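Local coordinates for protein arginine kinase (Anthopleura japonica, PDB 4RF6) that catalyses the reversible transfer of a phosphoryl group from ATP to L-arginine, giving phosphoarginine and ADP, with two kinase repeats in one chain, at residues Val74-Glu79 / Pro87-Ile92; Leu143-Thr148 / Leu275-Ser280. All coordinates share one frame; numbering follows the deposited sequence.

Contact 1: Val74-Glu79 / Pro87-Ile92; sequences VYAGDE and PLFDAI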
ATOM      1  N   VAL A  74      18.867  26.655 -14.904  1.00 24.14           N
ATOM      2  CA  VAL A  74      20.244  26.764 -14.416  1.00 23.01           C
ATOM      3  C   VAL A  74      20.528  25.728 -13.326  1.00 21.70           C
ATOM      4  O   VAL A  74      19.622  25.320 -12.591  1.00 20.62           O
ATOM      5  CB  VAL A  74      20.583  28.168 -13.875  1.00 25.83           C
ATOM      6  CG1 VAL A  74      20.274  29.241 -14.905  1.00 27.57           C
ATOM      7  CG2 VAL A  74      19.834  28.442 -12.580  1.00 28.18           C
ATOM      8  N   TYR A  75      21.783  25.300 -13.244  1.00 19.05           N
ATOM      9  CA  TYR A  75      22.249  24.464 -12.145  1.00 19.48           C
ATOM     10  C   TYR A  75      23.534  25.082 -11.606  1.00 20.04           C
ATOM     11  O   TYR A  75      24.303  25.678 -12.363  1.00 23.31           O
ATOM     12  CB  TYR A  75      22.515  23.033 -12.614  1.00 18.44           C
ATOM     13  CG  TYR A  75      21.277  22.264 -13.042  1.00 20.14           C
ATOM     14  CD1 TYR A  75      20.753  22.416 -14.318  1.00 23.34           C
ATOM     15  CD2 TYR A  75      20.650  21.374 -12.175  1.00 21.78           C
ATOM     16  CE1 TYR A  75      19.632  21.713 -14.720  1.00 24.92           C
ATOM     17  CE2 TYR A  75      19.524  20.667 -12.567  1.00 23.67           C
ATOM     18  CZ  TYR A  75      19.021  20.843 -13.842  1.00 25.46           C
ATOM     19  OH  TYR A  75      17.903  20.144 -14.243  1.00 27.40           O
ATOM     20  N   ALA A  76      23.764  24.953 -10.301  1.00 20.40           N
ATOM     21  CA  ALA A  76      24.998  25.455  -9.694  1.00 21.64           C
ATOM     22  C   ALA A  76      26.036  24.345  -9.602  1.00 21.93           C
ATOM     23  O   ALA A  76      25.760  23.274  -9.057  1.00 18.61           O
ATOM     24  CB  ALA A  76      24.715  26.019  -8.323  1.00 22.35           C
ATOM     25  N   GLY A  77      27.232  24.594 -10.126  1.00 23.60           N
ATOM     26  CA  GLY A  77      28.268  23.577 -10.121  1.00 20.46           C
ATOM     27  C   GLY A  77      28.889  23.449  -8.744  1.00 18.91           C
ATOM     28  O   GLY A  77      29.477  22.420  -8.406  1.00 21.18           O
ATOM     29  N   ASP A  78      28.759  24.508  -7.950  1.00 16.76           N
ATOM     30  CA  ASP A  78      29.282  24.522  -6.589  1.00 18.11           C
ATOM     31  C   ASP A  78      28.624  25.632  -5.787  1.00 19.61           C
ATOM     32  O   ASP A  78      27.841  26.416  -6.334  1.00 21.93           O
ATOM     33  CB  ASP A  78      30.817  24.670  -6.574  1.00 15.92           C
ATOM     34  CG  ASP A  78      31.309  25.882  -7.356  1.00 20.67           C
ATOM     35  OD1 ASP A  78      30.501  26.781  -7.660  1.00 26.07           O
ATOM     36  OD2 ASP A  78      32.523  25.942  -7.662  1.00 20.93           O
ATOM     37  N   GLU A  79      28.943  25.696  -4.497  1.00 17.73           N
ATOM     38  CA  GLU A  79      28.398  26.718  -3.613  1.00 23.83           C
ATOM     39  C   GLU A  79      28.793  28.111  -4.088  1.00 21.30           C
ATOM     40  O   GLU A  79      27.983  29.040  -4.065  1.00 21.60           O
ATOM     41  CB  GLU A  79      28.910  26.503  -2.188  1.00 26.58           C
ATOM     42  CG  GLU A  79      28.713  27.695  -1.256  1.00 29.66           C
ATOM     43  CD  GLU A  79      28.974  27.341   0.199  1.00 36.73           C
ATOM     44  OE1 GLU A  79      28.555  28.112   1.088  1.00 37.01           O
ATOM     45  OE2 GLU A  79      29.597  26.287   0.447  1.00 41.48           O
ATOM     46  N   PRO A  87      24.060  37.696  -9.445  1.00 29.59           N
ATOM     47  CA  PRO A  87      23.110  38.514 -10.214  1.00 31.78           C
ATOM     48  C   PRO A  87      22.125  37.679 -11.037  1.00 33.96           C
ATOM     49  O   PRO A  87      21.015  38.145 -11.319  1.00 33.80           O
ATOM     50  CB  PRO A  87      24.022  39.312 -11.140  1.00 30.41           C
ATOM     51  CG  PRO A  87      25.276  39.490 -10.332  1.00 29.82           C
ATOM     52  CD  PRO A  87      25.438  38.214  -9.547  1.00 26.46           C
ATOM     53  N   LEU A  88      22.526  36.465 -11.406  1.00 32.90           N
ATOM     54  CA  LEU A  88      21.631  35.537 -12.089  1.00 32.53           C
ATOM     55  C   LEU A  88      20.825  34.716 -11.080  1.00 30.87           C
ATOM     56  O   LEU A  88      19.592  34.773 -11.068  1.00 30.83           O
ATOM     57  CB  LEU A  88      22.418  34.606 -13.019  1.00 29.81           C
ATOM     58  CG  LEU A  88      21.584  33.558 -13.761  1.00 28.43           C
ATOM     59  CD1 LEU A  88      20.539  34.230 -14.632  1.00 31.00           C
ATOM     60  CD2 LEU A  88      22.463  32.668 -14.606  1.00 24.54           C
ATOM     61  N   PHE A  89      21.526  33.962 -10.234  1.00 28.70           N
ATOM     62  CA  PHE A  89      20.877  33.066  -9.267  1.00 25.34           C
ATOM     63  C   PHE A  89      19.925  33.774  -8.291  1.00 24.20           C
ATOM     64  O   PHE A  89      18.845  33.254  -7.995  1.00 25.16           O
ATOM     65  CB  PHE A  89      21.918  32.243  -8.489  1.00 21.59           C
ATOM     66  CG  PHE A  89      22.508  31.097  -9.278  1.00 22.88           C
ATOM     67  CD1 PHE A  89      21.836  29.886  -9.376  1.00 20.50           C
ATOM     68  CD2 PHE A  89      23.740  31.230  -9.909  1.00 22.39           C
ATOM     69  CE1 PHE A  89      22.373  28.827 -10.099  1.00 24.14           C
ATOM     70  CE2 PHE A  89      24.291  30.176 -10.634  1.00 20.10           C
ATOM     71  CZ  PHE A  89      23.603  28.974 -10.734  1.00 23.01           C
ATOM     72  N   ASP A  90      20.317  34.947  -7.793  1.00 23.23           N
ATOM     73  CA  ASP A  90      19.479  35.672  -6.827  1.00 26.75           C
ATOM     74  C   ASP A  90      18.092  35.972  -7.382  1.00 30.44           C
ATOM     75  O   ASP A  90      17.074  35.754  -6.719  1.00 31.69           O
ATOM     76  CB  ASP A  90      20.139  36.986  -6.397  1.00 28.30           C
ATOM     77  CG  ASP A  90      21.370  36.768  -5.544  1.00 32.60           C
ATOM     78  OD1 ASP A  90      21.595  35.620  -5.111  1.00 30.77           O
ATOM     79  OD2 ASP A  90      22.105  37.753  -5.306  1.00 37.64           O
ATOM     80  N   ALA A  91      18.065  36.485  -8.604  1.00 31.84           N
ATOM     81  CA  ALA A  91      16.808  36.805  -9.271  1.00 30.89           C
ATOM     82  C   ALA A  91      15.983  35.539  -9.479  1.00 27.32           C
ATOM     83  O   ALA A  91      14.783  35.513  -9.206  1.00 26.81           O
ATOM     84  CB  ALA A  91      17.080  37.487 -10.594  1.00 32.89           C
ATOM     85  N   ILE A  92      16.638  34.491  -9.967  1.00 24.97           N
ATOM     86  CA  ILE A  92      15.978  33.211 -10.194  1.00 25.09           C
ATOM     87  C   ILE A  92      15.380  32.656  -8.897  1.00 27.72           C
ATOM     88  O   ILE A  92      14.224  32.229  -8.866  1.00 29.16           O
ATOM     89  CB  ILE A  92      16.947  32.186 -10.810  1.00 24.58           C
ATOM     90  CG1 ILE A  92      17.311  32.591 -12.239  1.00 27.48           C
ATOM     91  CG2 ILE A  92      16.342  30.784 -10.784  1.00 22.78           C
ATOM     92  CD1 ILE A  92      18.219  31.606 -12.952  1.00 25.50           C
TER
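Val74 and Phe89 form the larger part of this buried contact, in which an irregular chain segment, Val74-Glu79, lies against one side of helix 86-96. From CB of Phe89, which aims neither at the loop nor away from it, the side chain bends nearer, so that its end makes the contact. The first torsion sets CG anti to the carbonyl carbon (chi1 -76°), and one side of the ring, from CD1 through CE1 to the tip CZ, meets the loop. CD1 comes to 4.0 Å from Val74 CG2. One atom further out, CE1 closes to 3.6 Å from the same methyl and also approaches Ala76 CB. At the tip, CZ lies 3.9 Å from Ala76 CA. The carbonyl O of Tyr75 sits at the edge of the ring, near its plane, 3.7 Å from CZ, where the weakly positive aromatic hydrogens suit an oxygen. A phenyl suits the place because its rim can meet a carbonyl oxygen while its side carbons pack on methyl groups.

Val74 slides past Phe89 in the opposite direction and continues to Ile92, which it meets tip to tip. Its chi1 of -54° sets CG1 beside the backbone N, which leaves CG2 between N and the carbonyl carbon, 3.6 Å from Ile92 CD1. CG1 also touches Ile92 CD1 and lies 4.1 Å from Leu88 CD2. A beta-branched valine thus offers two methyls to three helix residues, while small Ala76 lets the backbone come close to the ring end. The join is apolar packing.

Other helices of the N-terminal domain complete the core. Helix 33-37 covers Val74 and Ile92 through Val34 and Leu33, helix 57-66 packs on Leu88 and Phe89, and Tyr82 of helix 79-84 meets the Phe89 ring with the planes inclined at about 60°.

Contact 2: Leu143-Thr148 / Leu275-Ser280; sequences LAPGVT and LTSCPS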
ATOM      1  N   LEU A 143      29.027  20.724  -6.004  1.00 21.64           N
ATOM      2  CA  LEU A 143      27.740  20.068  -6.141  1.00 19.57           C
ATOM      3  C   LEU A 143      27.820  19.085  -7.305  1.00 19.40           C
ATOM      4  O   LEU A 143      28.854  18.989  -7.974  1.00 20.21           O
ATOM      5  CB  LEU A 143      26.639  21.113  -6.320  1.00 17.04           C
ATOM      6  CG  LEU A 143      26.620  22.079  -5.132  1.00 17.76           C
ATOM      7  CD1 LEU A 143      25.862  23.371  -5.423  1.00 16.35           C
ATOM      8  CD2 LEU A 143      26.038  21.383  -3.900  1.00 18.82           C
ATOM      9  N   ALA A 144      26.748  18.337  -7.539  1.00 19.64           N
ATOM     10  CA  ALA A 144      26.744  17.315  -8.591  1.00 18.63           C
ATOM     11  C   ALA A 144      27.196  17.759 -10.000  1.00 17.90           C
ATOM     12  O   ALA A 144      27.846  16.979 -10.706  1.00 16.24           O
ATOM     13  CB  ALA A 144      25.390  16.623  -8.660  1.00 18.18           C
ATOM     14  N   PRO A 145      26.844  18.989 -10.429  1.00 19.67           N
ATOM     15  CA  PRO A 145      27.305  19.357 -11.774  1.00 19.48           C
ATOM     16  C   PRO A 145      28.799  19.665 -11.843  1.00 19.23           C
ATOM     17  O   PRO A 145      29.345  19.700 -12.946  1.00 18.23           O
ATOM     18  CB  PRO A 145      26.516  20.637 -12.083  1.00 17.92           C
ATOM     19  CG  PRO A 145      25.357  20.641 -11.123  1.00 14.18           C
ATOM     20  CD  PRO A 145      25.877  19.969  -9.895  1.00 17.62           C
ATOM     21  N   GLY A 146      29.450  19.897 -10.704  1.00 20.71           N
ATOM     22  CA  GLY A 146      30.857  20.280 -10.713  1.00 19.50           C
ATOM     23  C   GLY A 146      31.811  19.374  -9.944  1.00 19.69           C
ATOM     24  O   GLY A 146      33.040  19.541 -10.003  1.00 17.31           O
ATOM     25  N   VAL A 147      31.252  18.416  -9.210  1.00 18.63           N
ATOM     26  CA  VAL A 147      32.064  17.492  -8.417  1.00 20.56           C
ATOM     27  C   VAL A 147      33.060  16.720  -9.306  1.00 18.87           C
ATOM     28  O   VAL A 147      32.730  16.325 -10.425  1.00 18.92           O
ATOM     29  CB  VAL A 147      31.172  16.515  -7.618  1.00 22.04           C
ATOM     30  CG1 VAL A 147      30.469  15.529  -8.549  1.00 21.22           C
ATOM     31  CG2 VAL A 147      31.984  15.771  -6.579  1.00 24.72           C
ATOM     32  N   THR A 148      34.286  16.531  -8.820  1.00 17.73           N
ATOM     33  CA  THR A 148      35.291  15.775  -9.564  1.00 18.31           C
ATOM     34  C   THR A 148      35.047  14.272  -9.451  1.00 19.19           C
ATOM     35  O   THR A 148      34.354  13.809  -8.544  1.00 18.71           O
ATOM     36  CB  THR A 148      36.714  16.063  -9.076  1.00 17.92           C
ATOM     37  OG1 THR A 148      36.872  15.548  -7.749  1.00 19.72           O
ATOM     38  CG2 THR A 148      36.991  17.563  -9.080  1.00 24.03           C
ATOM     39  N   LEU A 275      22.272  23.713   0.311  1.00 20.54           N
ATOM     40  CA  LEU A 275      22.637  23.947  -1.077  1.00 21.76           C
ATOM     41  C   LEU A 275      22.365  22.713  -1.911  1.00 21.12           C
ATOM     42  O   LEU A 275      22.648  21.586  -1.489  1.00 21.88           O
ATOM     43  CB  LEU A 275      24.109  24.327  -1.181  1.00 21.02           C
ATOM     44  CG  LEU A 275      24.455  25.543  -0.328  1.00 24.81           C
ATOM     45  CD1 LEU A 275      25.931  25.810  -0.393  1.00 25.74           C
ATOM     46  CD2 LEU A 275      23.678  26.758  -0.800  1.00 22.22           C
ATOM     47  N   THR A 276      21.810  22.935  -3.097  1.00 21.38           N
ATOM     48  CA  THR A 276      21.453  21.855  -4.004  1.00 20.95           C
ATOM     49  C   THR A 276      21.838  22.268  -5.414  1.00 22.59           C
ATOM     50  O   THR A 276      22.076  23.449  -5.672  1.00 24.02           O
ATOM     51  CB  THR A 276      19.947  21.576  -3.959  1.00 22.34           C
ATOM     52  OG1 THR A 276      19.234  22.801  -4.166  1.00 24.00           O
ATOM     53  CG2 THR A 276      19.544  20.992  -2.611  1.00 21.79           C
ATOM     54  N   SER A 277      21.888  21.302  -6.324  1.00 19.41           N
ATOM     55  CA  SER A 277      22.279  21.568  -7.707  1.00 21.52           C
ATOM     56  C   SER A 277      21.311  22.522  -8.403  1.00 19.77           C
ATOM     57  O   SER A 277      21.725  23.492  -9.042  1.00 20.10           O
ATOM     58  CB  SER A 277      22.374  20.259  -8.488  1.00 21.53           C
ATOM     59  OG  SER A 277      23.229  19.340  -7.840  1.00 23.91           O
ATOM     60  N   CYS A 278      20.019  22.232  -8.279  1.00 18.70           N
ATOM     61  CA  CYS A 278      18.985  23.073  -8.856  1.00 17.64           C
ATOM     62  C   CYS A 278      18.461  24.016  -7.786  1.00 16.68           C
ATOM     63  O   CYS A 278      18.131  23.585  -6.682  1.00 19.00           O
ATOM     64  CB  CYS A 278      17.841  22.219  -9.405  1.00 18.36           C
ATOM     65  SG  CYS A 278      16.491  23.187 -10.139  1.00 29.39           S
ATOM     66  N   PRO A 279      18.393  25.322  -8.097  1.00 17.53           N
ATOM     67  CA  PRO A 279      17.916  26.282  -7.090  1.00 18.21           C
ATOM     68  C   PRO A 279      16.478  26.035  -6.629  1.00 17.94           C
ATOM     69  O   PRO A 279      16.056  26.652  -5.652  1.00 22.03           O
ATOM     70  CB  PRO A 279      18.024  27.646  -7.802  1.00 20.83           C
ATOM     71  CG  PRO A 279      18.266  27.328  -9.260  1.00 24.03           C
ATOM     72  CD  PRO A 279      18.953  25.995  -9.282  1.00 17.83           C
ATOM     73  N   SER A 280      15.739  25.159  -7.305  1.00 19.36           N
ATOM     74  CA  SER A 280      14.365  24.871  -6.904  1.00 20.27           C
ATOM     75  C   SER A 280      14.336  24.101  -5.586  1.00 21.75           C
ATOM     76  O   SER A 280      13.320  24.090  -4.876  1.00 22.28           O
ATOM     77  CB  SER A 280      13.646  24.062  -7.986  1.00 21.09           C
ATOM     78  OG  SER A 280      14.263  22.798  -8.184  1.00 23.21           O
TER
HETATM   79  O   HOH W   1      24.721  18.274  -5.162  1.00 23.32           O
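Leu143 and Ser277 mark the closest approach of two backbone segments largely without regular structure, their CA atoms 5.9 Å apart, and the chain after Leu143 folds at once into a turn in which its carbonyl O accepts from both Gly146 N and Val147 N. Ala144 and Pro145 occupy the corner of this turn, where the fixed phi of proline fits the bend.

The side chain of Leu143 meets mainly the opposing backbone. CD1 lies 3.8 Å from Thr276 O, while CD2 looks toward Leu275, whose CB is 4.4 Å from it. Ser277 packs against the residues that follow Leu143: its OG is 3.6 Å from Ala144 CB and only 3.4 Å from Pro145 CD, so the hydroxyl rests against apolar carbon. The first torsion of Ser277 places OG anti to the carbonyl carbon and beside the backbone N (chi1 -54°), where it reaches a water as well. That water accepts from Ala144 N at 3.1 Å and donates to Ser277 OG at 3.2 Å, a polar bridge between the segments.

Serine suits this place because a small hydroxyl can take and give a hydrogen bond at once: besides accepting from the water, OG bonds to the carbonyl O of Glu232, a residue that probably binds the substrate. Within Leu275-Ser280, Thr276 OG1 donates to Cys278 O at 2.9 Å, from 38° above the carbonyl plane, closing a local loop between side chain and backbone.

The chemistry implies a buried, mostly apolar seam, with the hydroxyl of Ser277 supplied by the water and by Glu232 O. The loop that forms one side of it carries Cys278, which is turned away from Leu143-Thr148 and probably binds the substrate, as in relatives.

The two contacts follow one another in sequence, yet their centres are about 10 Å apart, and Val74-Glu79 of contact 1 touches both segments of contact 2. Ala76 N probably donates to Ser277 O (2.8 Å), and Leu143 N to Gly77 O (3.0 Å), which ties the loop of the helical N-terminal domain to both segments of the catalytic-domain contact. Packing adds to this: Ala76 O lies 3.4 Å from Pro145 CG. Tyr75 of contact 1, a probable substrate-binding residue, has its side chain within about 4 Å of those of Cys278 and Glu232. The contacts therefore border the likely arginine site at the junction of the two domains.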